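Local coordinates for protein fatty acid synthase 1, isoform A (Drosophila melanogaster, PDB 6FN6) that probably builds long-chain saturated fatty acids from acetyl-CoA and malonyl-CoA with NADPH, this piece holding its dehydratase, enoylreductase and ketoreductase region, at residues E642-M656 and M672-S686. Residues are numbered along the deposited sequence; the frame is centred on the assembly and turned at random.
Sequences EFAGRDTQGRRVMAM and MMWQIPEKWTMEEAS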
loop_
_atom_site.group_PDB
_atom_site.type_symbol
_atom_site.label_atom_id
_atom_site.label_comp_id
_atom_site.label_asym_id
_atom_site.label_seq_id
_atom_site.Cartn_x
_atom_site.Cartn_y
_atom_site.Cartn_z
ATOM N N GLU A 642 -31.035 2.327 11.151
ATOM C CA GLU A 642 -31.691 3.605 11.406
ATOM C C GLU A 642 -33.197 3.479 11.234
ATOM O O GLU A 642 -33.685 2.481 10.705
ATOM C CB GLU A 642 -31.144 4.681 10.466
ATOM C CG GLU A 642 -31.400 4.389 8.994
ATOM C CD GLU A 642 -30.712 5.369 8.064
ATOM O OE1 GLU A 642 -30.629 6.568 8.406
ATOM O OE2 GLU A 642 -30.255 4.939 6.985
ATOM N N PHE A 643 -33.932 4.498 11.671
ATOM C CA PHE A 643 -35.382 4.495 11.534
ATOM C C PHE A 643 -35.986 5.874 11.776
ATOM O O PHE A 643 -35.384 6.730 12.425
ATOM C CB PHE A 643 -36.011 3.497 12.511
ATOM C CG PHE A 643 -35.920 3.919 13.953
ATOM C CD1 PHE A 643 -36.895 4.725 14.515
ATOM C CD2 PHE A 643 -34.861 3.510 14.746
ATOM C CE1 PHE A 643 -36.816 5.117 15.837
ATOM C CE2 PHE A 643 -34.778 3.898 16.070
ATOM C CZ PHE A 643 -35.757 4.703 16.614
ATOM N N ALA A 644 -37.191 6.065 11.254
ATOM C CA ALA A 644 -38.026 7.200 11.616
ATOM C C ALA A 644 -39.282 6.660 12.289
ATOM O O ALA A 644 -39.885 5.699 11.810
ATOM C CB ALA A 644 -38.377 8.030 10.397
ATOM N N GLY A 645 -39.671 7.273 13.400
ATOM C CA GLY A 645 -40.808 6.794 14.159
ATOM C C GLY A 645 -41.282 7.760 15.224
ATOM O O GLY A 645 -41.124 8.974 15.094
ATOM N N ARG A 646 -41.865 7.213 16.286
ATOM C CA ARG A 646 -42.409 8.023 17.369
ATOM C C ARG A 646 -41.730 7.747 18.704
ATOM O O ARG A 646 -41.322 6.622 18.995
ATOM C CB ARG A 646 -43.916 7.798 17.494
ATOM C CG ARG A 646 -44.701 8.355 16.321
ATOM C CD ARG A 646 -46.197 8.288 16.558
ATOM N NE ARG A 646 -46.945 8.786 15.408
ATOM C CZ ARG A 646 -47.155 10.075 15.150
ATOM N NH1 ARG A 646 -47.847 10.431 14.077
ATOM N NH2 ARG A 646 -46.675 11.012 15.959
ATOM N N ASP A 647 -41.619 8.797 19.511
ATOM C CA ASP A 647 -40.992 8.718 20.822
ATOM C C ASP A 647 -41.932 8.028 21.809
ATOM O O ASP A 647 -43.092 7.769 21.489
ATOM C CB ASP A 647 -40.636 10.127 21.308
ATOM C CG ASP A 647 -39.808 10.123 22.576
ATOM O OD1 ASP A 647 -38.577 9.940 22.483
ATOM O OD2 ASP A 647 -40.390 10.305 23.667
ATOM N N THR A 648 -41.430 7.726 23.002
ATOM C CA THR A 648 -42.268 7.232 24.091
ATOM C C THR A 648 -43.435 8.181 24.353
ATOM O O THR A 648 -44.488 7.766 24.839
ATOM C CB THR A 648 -41.450 7.054 25.390
ATOM O OG1 THR A 648 -40.468 6.028 25.207
ATOM C CG2 THR A 648 -42.348 6.676 26.565
ATOM N N GLN A 649 -43.238 9.455 24.030
ATOM C CA GLN A 649 -44.250 10.478 24.268
ATOM C C GLN A 649 -44.864 10.948 22.944
ATOM O O GLN A 649 -45.385 12.058 22.846
ATOM C CB GLN A 649 -43.638 11.655 25.030
ATOM C CG GLN A 649 -44.659 12.537 25.733
ATOM C CD GLN A 649 -44.021 13.676 26.511
ATOM O OE1 GLN A 649 -44.415 13.963 27.641
ATOM N NE2 GLN A 649 -43.039 14.335 25.904
ATOM N N GLY A 650 -44.796 10.087 21.932
ATOM C CA GLY A 650 -45.467 10.309 20.663
ATOM C C GLY A 650 -44.861 11.398 19.793
ATOM O O GLY A 650 -45.467 11.828 18.813
ATOM N N ARG A 651 -43.662 11.844 20.151
ATOM C CA ARG A 651 -42.942 12.838 19.361
ATOM C C ARG A 651 -42.415 12.239 18.058
ATOM O O ARG A 651 -42.002 11.082 18.022
ATOM C CB ARG A 651 -41.798 13.420 20.191
ATOM C CG ARG A 651 -42.272 14.333 21.309
ATOM C CD ARG A 651 -41.120 14.791 22.178
ATOM N NE ARG A 651 -40.627 13.690 23.003
ATOM C CZ ARG A 651 -39.512 13.727 23.726
ATOM N NH1 ARG A 651 -38.747 14.812 23.730
ATOM N NH2 ARG A 651 -39.158 12.669 24.444
ATOM N N ARG A 652 -42.408 13.040 16.997
ATOM C CA ARG A 652 -41.880 12.605 15.706
ATOM C C ARG A 652 -40.356 12.654 15.720
ATOM O O ARG A 652 -39.764 13.723 15.872
ATOM C CB ARG A 652 -42.441 13.471 14.572
ATOM C CG ARG A 652 -43.785 12.980 14.047
ATOM C CD ARG A 652 -44.541 14.032 13.240
ATOM N NE ARG A 652 -43.836 14.441 12.023
ATOM C CZ ARG A 652 -43.184 15.593 11.868
ATOM N NH1 ARG A 652 -43.128 16.487 12.850
ATOM N NH2 ARG A 652 -42.584 15.857 10.714
ATOM N N VAL A 653 -39.730 11.491 15.565
ATOM C CA VAL A 653 -38.291 11.361 15.755
ATOM C C VAL A 653 -37.656 10.504 14.665
ATOM O O VAL A 653 -38.281 9.592 14.124
ATOM C CB VAL A 653 -37.978 10.770 17.148
ATOM C CG1 VAL A 653 -36.471 10.645 17.368
ATOM C CG2 VAL A 653 -38.610 11.608 18.245
ATOM N N MET A 654 -36.405 10.822 14.348
ATOM C CA MET A 654 -35.572 9.995 13.484
ATOM C C MET A 654 -34.300 9.666 14.252
ATOM O O MET A 654 -33.797 10.504 14.999
ATOM C CB MET A 654 -35.247 10.711 12.174
ATOM C CG MET A 654 -34.970 12.190 12.345
ATOM S SD MET A 654 -34.423 12.996 10.833
ATOM C CE MET A 654 -32.664 12.697 10.917
ATOM N N ALA A 655 -33.790 8.447 14.091
ATOM C CA ALA A 655 -32.666 8.001 14.906
ATOM C C ALA A 655 -31.661 7.155 14.137
ATOM O O ALA A 655 -31.915 6.714 13.015
ATOM C CB ALA A 655 -33.183 7.217 16.097
ATOM N N MET A 656 -30.519 6.925 14.777
ATOM C CA MET A 656 -29.466 6.079 14.238
ATOM C C MET A 656 -29.006 5.124 15.333
ATOM O O MET A 656 -28.766 5.539 16.467
ATOM C CB MET A 656 -28.297 6.923 13.728
ATOM C CG MET A 656 -27.157 6.112 13.133
ATOM S SD MET A 656 -25.842 7.135 12.453
ATOM C CE MET A 656 -25.338 8.068 13.899
ATOM N N MET A 672 -27.947 10.082 19.859
ATOM C CA MET A 672 -28.076 9.896 18.422
ATOM C C MET A 672 -29.541 9.899 17.983
ATOM O O MET A 672 -30.039 8.921 17.428
ATOM C CB MET A 672 -27.389 8.593 17.999
ATOM C CG MET A 672 -25.868 8.709 17.931
ATOM S SD MET A 672 -25.004 7.127 17.942
ATOM C CE MET A 672 -25.191 6.634 19.655
ATOM N N MET A 673 -30.218 11.017 18.230
ATOM C CA MET A 673 -31.588 11.215 17.762
ATOM C C MET A 673 -31.839 12.665 17.361
ATOM O O MET A 673 -31.323 13.597 17.978
ATOM C CB MET A 673 -32.627 10.803 18.813
ATOM C CG MET A 673 -32.773 9.306 19.002
ATOM S SD MET A 673 -34.303 8.856 19.859
ATOM C CE MET A 673 -33.966 9.331 21.543
ATOM N N TRP A 674 -32.642 12.839 16.317
ATOM C CA TRP A 674 -33.062 14.159 15.870
ATOM C C TRP A 674 -34.586 14.197 15.888
ATOM O O TRP A 674 -35.235 13.208 15.552
ATOM C CB TRP A 674 -32.548 14.459 14.461
ATOM C CG TRP A 674 -31.076 14.278 14.277
ATOM C CD1 TRP A 674 -30.118 15.250 14.304
ATOM C CD2 TRP A 674 -30.392 13.048 14.013
ATOM N NE1 TRP A 674 -28.879 14.700 14.080
ATOM C CE2 TRP A 674 -29.020 13.349 13.897
ATOM C CE3 TRP A 674 -30.806 11.722 13.863
ATOM C CZ2 TRP A 674 -28.061 12.371 13.642
ATOM C CZ3 TRP A 674 -29.852 10.753 13.610
ATOM C CH2 TRP A 674 -28.496 11.083 13.502
ATOM N N GLN A 675 -35.164 15.327 16.280
ATOM C CA GLN A 675 -36.610 15.488 16.187
ATOM C C GLN A 675 -36.966 15.916 14.771
ATOM O O GLN A 675 -36.459 16.921 14.272
ATOM C CB GLN A 675 -37.130 16.501 17.208
ATOM C CG GLN A 675 -37.103 15.996 18.642
ATOM C CD GLN A 675 -38.175 16.631 19.511
ATOM O OE1 GLN A 675 -39.197 17.104 19.013
ATOM N NE2 GLN A 675 -37.952 16.633 20.820
ATOM N N ILE A 676 -37.834 15.143 14.127
ATOM C CA ILE A 676 -38.179 15.387 12.735
ATOM C C ILE A 676 -38.743 16.801 12.599
ATOM O O ILE A 676 -39.598 17.207 13.386
ATOM C CB ILE A 676 -39.180 14.340 12.211
ATOM C CG1 ILE A 676 -38.632 12.923 12.414
ATOM C CG2 ILE A 676 -39.476 14.585 10.731
ATOM C CD1 ILE A 676 -39.611 11.816 12.055
ATOM N N PRO A 677 -38.256 17.563 11.603
ATOM C CA PRO A 677 -38.804 18.897 11.343
ATOM C C PRO A 677 -40.146 18.842 10.620
ATOM O O PRO A 677 -40.553 17.772 10.163
ATOM C CB PRO A 677 -37.737 19.546 10.462
ATOM C CG PRO A 677 -37.130 18.414 9.732
ATOM C CD PRO A 677 -37.150 17.245 10.682
ATOM N N GLU A 678 -40.825 19.980 10.533
ATOM C CA GLU A 678 -42.080 20.069 9.797
ATOM C C GLU A 678 -41.767 20.029 8.302
ATOM O O GLU A 678 -40.639 20.306 7.897
ATOM C CB GLU A 678 -42.839 21.346 10.163
ATOM C CG GLU A 678 -44.298 21.348 9.730
ATOM C CD GLU A 678 -44.999 22.655 10.049
ATOM O OE1 GLU A 678 -46.215 22.762 9.779
ATOM O OE2 GLU A 678 -44.333 23.578 10.563
ATOM N N LYS A 679 -42.760 19.665 7.495
ATOM C CA LYS A 679 -42.593 19.531 6.046
ATOM C C LYS A 679 -41.640 18.390 5.697
ATOM O O LYS A 679 -41.139 18.309 4.574
ATOM C CB LYS A 679 -42.087 20.840 5.422
ATOM C CG LYS A 679 -43.057 22.010 5.508
ATOM C CD LYS A 679 -44.274 21.776 4.621
ATOM C CE LYS A 679 -45.307 22.882 4.763
ATOM N NZ LYS A 679 -45.893 22.946 6.128
ATOM N N TRP A 680 -41.390 17.513 6.665
ATOM C CA TRP A 680 -40.708 16.252 6.408
ATOM C C TRP A 680 -41.635 15.102 6.768
ATOM O O TRP A 680 -42.137 15.031 7.890
ATOM C CB TRP A 680 -39.412 16.131 7.217
ATOM C CG TRP A 680 -38.210 16.782 6.597
ATOM C CD1 TRP A 680 -38.197 17.712 5.601
ATOM C CD2 TRP A 680 -36.839 16.536 6.935
ATOM N NE1 TRP A 680 -36.904 18.065 5.300
ATOM C CE2 TRP A 680 -36.051 17.357 6.106
ATOM C CE3 TRP A 680 -36.202 15.702 7.860
ATOM C CZ2 TRP A 680 -34.658 17.372 6.175
ATOM C CZ3 TRP A 680 -34.819 15.719 7.928
ATOM C CH2 TRP A 680 -34.063 16.547 7.090
ATOM N N THR A 681 -41.872 14.210 5.813
ATOM C CA THR A 681 -42.622 12.996 6.091
ATOM C C THR A 681 -41.674 12.056 6.822
ATOM O O THR A 681 -40.456 12.155 6.657
ATOM C CB THR A 681 -43.163 12.327 4.810
ATOM O OG1 THR A 681 -42.074 11.821 4.029
ATOM C CG2 THR A 681 -43.957 13.324 3.976
ATOM N N MET A 682 -42.214 11.169 7.650
ATOM C CA MET A 682 -41.387 10.155 8.292
ATOM C C MET A 682 -40.616 9.388 7.225
ATOM O O MET A 682 -39.452 9.045 7.413
ATOM C CB MET A 682 -42.240 9.194 9.121
ATOM C CG MET A 682 -42.663 9.739 10.471
ATOM S SD MET A 682 -43.626 8.532 11.401
ATOM C CE MET A 682 -43.846 9.400 12.948
ATOM N N GLU A 683 -41.280 9.139 6.101
ATOM C CA GLU A 683 -40.659 8.491 4.952
ATOM C C GLU A 683 -39.383 9.230 4.556
ATOM O O GLU A 683 -38.333 8.620 4.353
ATOM C CB GLU A 683 -41.647 8.438 3.782
ATOM C CG GLU A 683 -41.052 8.007 2.452
ATOM C CD GLU A 683 -42.086 7.979 1.341
ATOM O OE1 GLU A 683 -41.741 8.320 0.189
ATOM O OE2 GLU A 683 -43.247 7.614 1.622
ATOM N N GLU A 684 -39.486 10.548 4.440
ATOM C CA GLU A 684 -38.351 11.380 4.074
ATOM C C GLU A 684 -37.273 11.367 5.155
ATOM O O GLU A 684 -36.097 11.142 4.871
ATOM C CB GLU A 684 -38.815 12.816 3.827
ATOM C CG GLU A 684 -39.543 13.021 2.511
ATOM C CD GLU A 684 -40.151 14.406 2.395
ATOM O OE1 GLU A 684 -39.642 15.339 3.051
ATOM O OE2 GLU A 684 -41.140 14.560 1.651
ATOM N N ALA A 685 -37.686 11.603 6.396
ATOM C CA ALA A 685 -36.750 11.738 7.507
ATOM C C ALA A 685 -35.889 10.488 7.686
ATOM O O ALA A 685 -34.700 10.584 7.997
ATOM C CB ALA A 685 -37.506 12.045 8.790
ATOM N N SER A 686 -36.490 9.321 7.477
ATOM C CA SER A 686 -35.806 8.048 7.681
ATOM C C SER A 686 -34.521 7.929 6.863
ATOM O O SER A 686 -33.637 7.139 7.198
ATOM C CB SER A 686 -36.744 6.886 7.333
ATOM O OG SER A 686 -37.189 6.970 5.990
#
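Strand 652-656 pairs antiparallel with the short strand 673-675, and the chain beyond that strand folds back through a turn and a short helix over the hairpin of strands 642-646 and 652-656. The contact probably belongs to the non-Rossmann part of the enoylreductase, as in medium-chain dehydrogenases/reductases, where that part carries the substrate-binding side. Met654 and Trp674 form the hydrogen-bonded pair: Met654 N reaches Trp674 O at 2.9 Å, nearly straight at 175°, and Trp674 N returns the bond to Met654 O. Ile676 N continues the pairing to Arg652 O.

Met654 suits its place because its flexible thioether can serve several neighbours. With CG between the backbone N and the carbonyl carbon (chi1 39°) and a bend at chi3, Met654 CE lies 3.6 Å from Trp674 CE3. Met654 SD meets Ala685 CB and the edge of the Trp680 ring, 4.0 Å from Trp680 CZ3, a Met-aromatic contact. Branched Ile676 serves two neighbours: CG1 and CD1 pack along Met654 and the Val653 backbone, with Ile676 CG1 3.7 Å from Met654 CG, while CG2 lies beside Arg652 NH2. On the other face Ala655 is small enough for Met673 CG to approach its CB at 3.6 Å. Back on the Met654 face, Ala644 CB packs against the short helix, 3.7 Å from Ser686 CB. The Trp674 indole turns toward helices 689-702 and 844-860, where its NE1 bonds to Val851 O.

Arg652, long enough to reach the turn, bends at chi3 (63°) and offers both N-H groups of NH2, to Pro677 O at 2.8 Å and Trp680 O at 3.0 Å, both near the guanidinium plane, while Ile676 CB lies over one face. With an alanine here both bonds are gone, and the carbonyls of Pro677 and Trp680 would probably be left without this donor, the turn less firmly held to strand 652-656. The chemistry thus implies division of labour: apolar side chains fill the interior, while one arginine ties together two carbonyls of a type II beta turn.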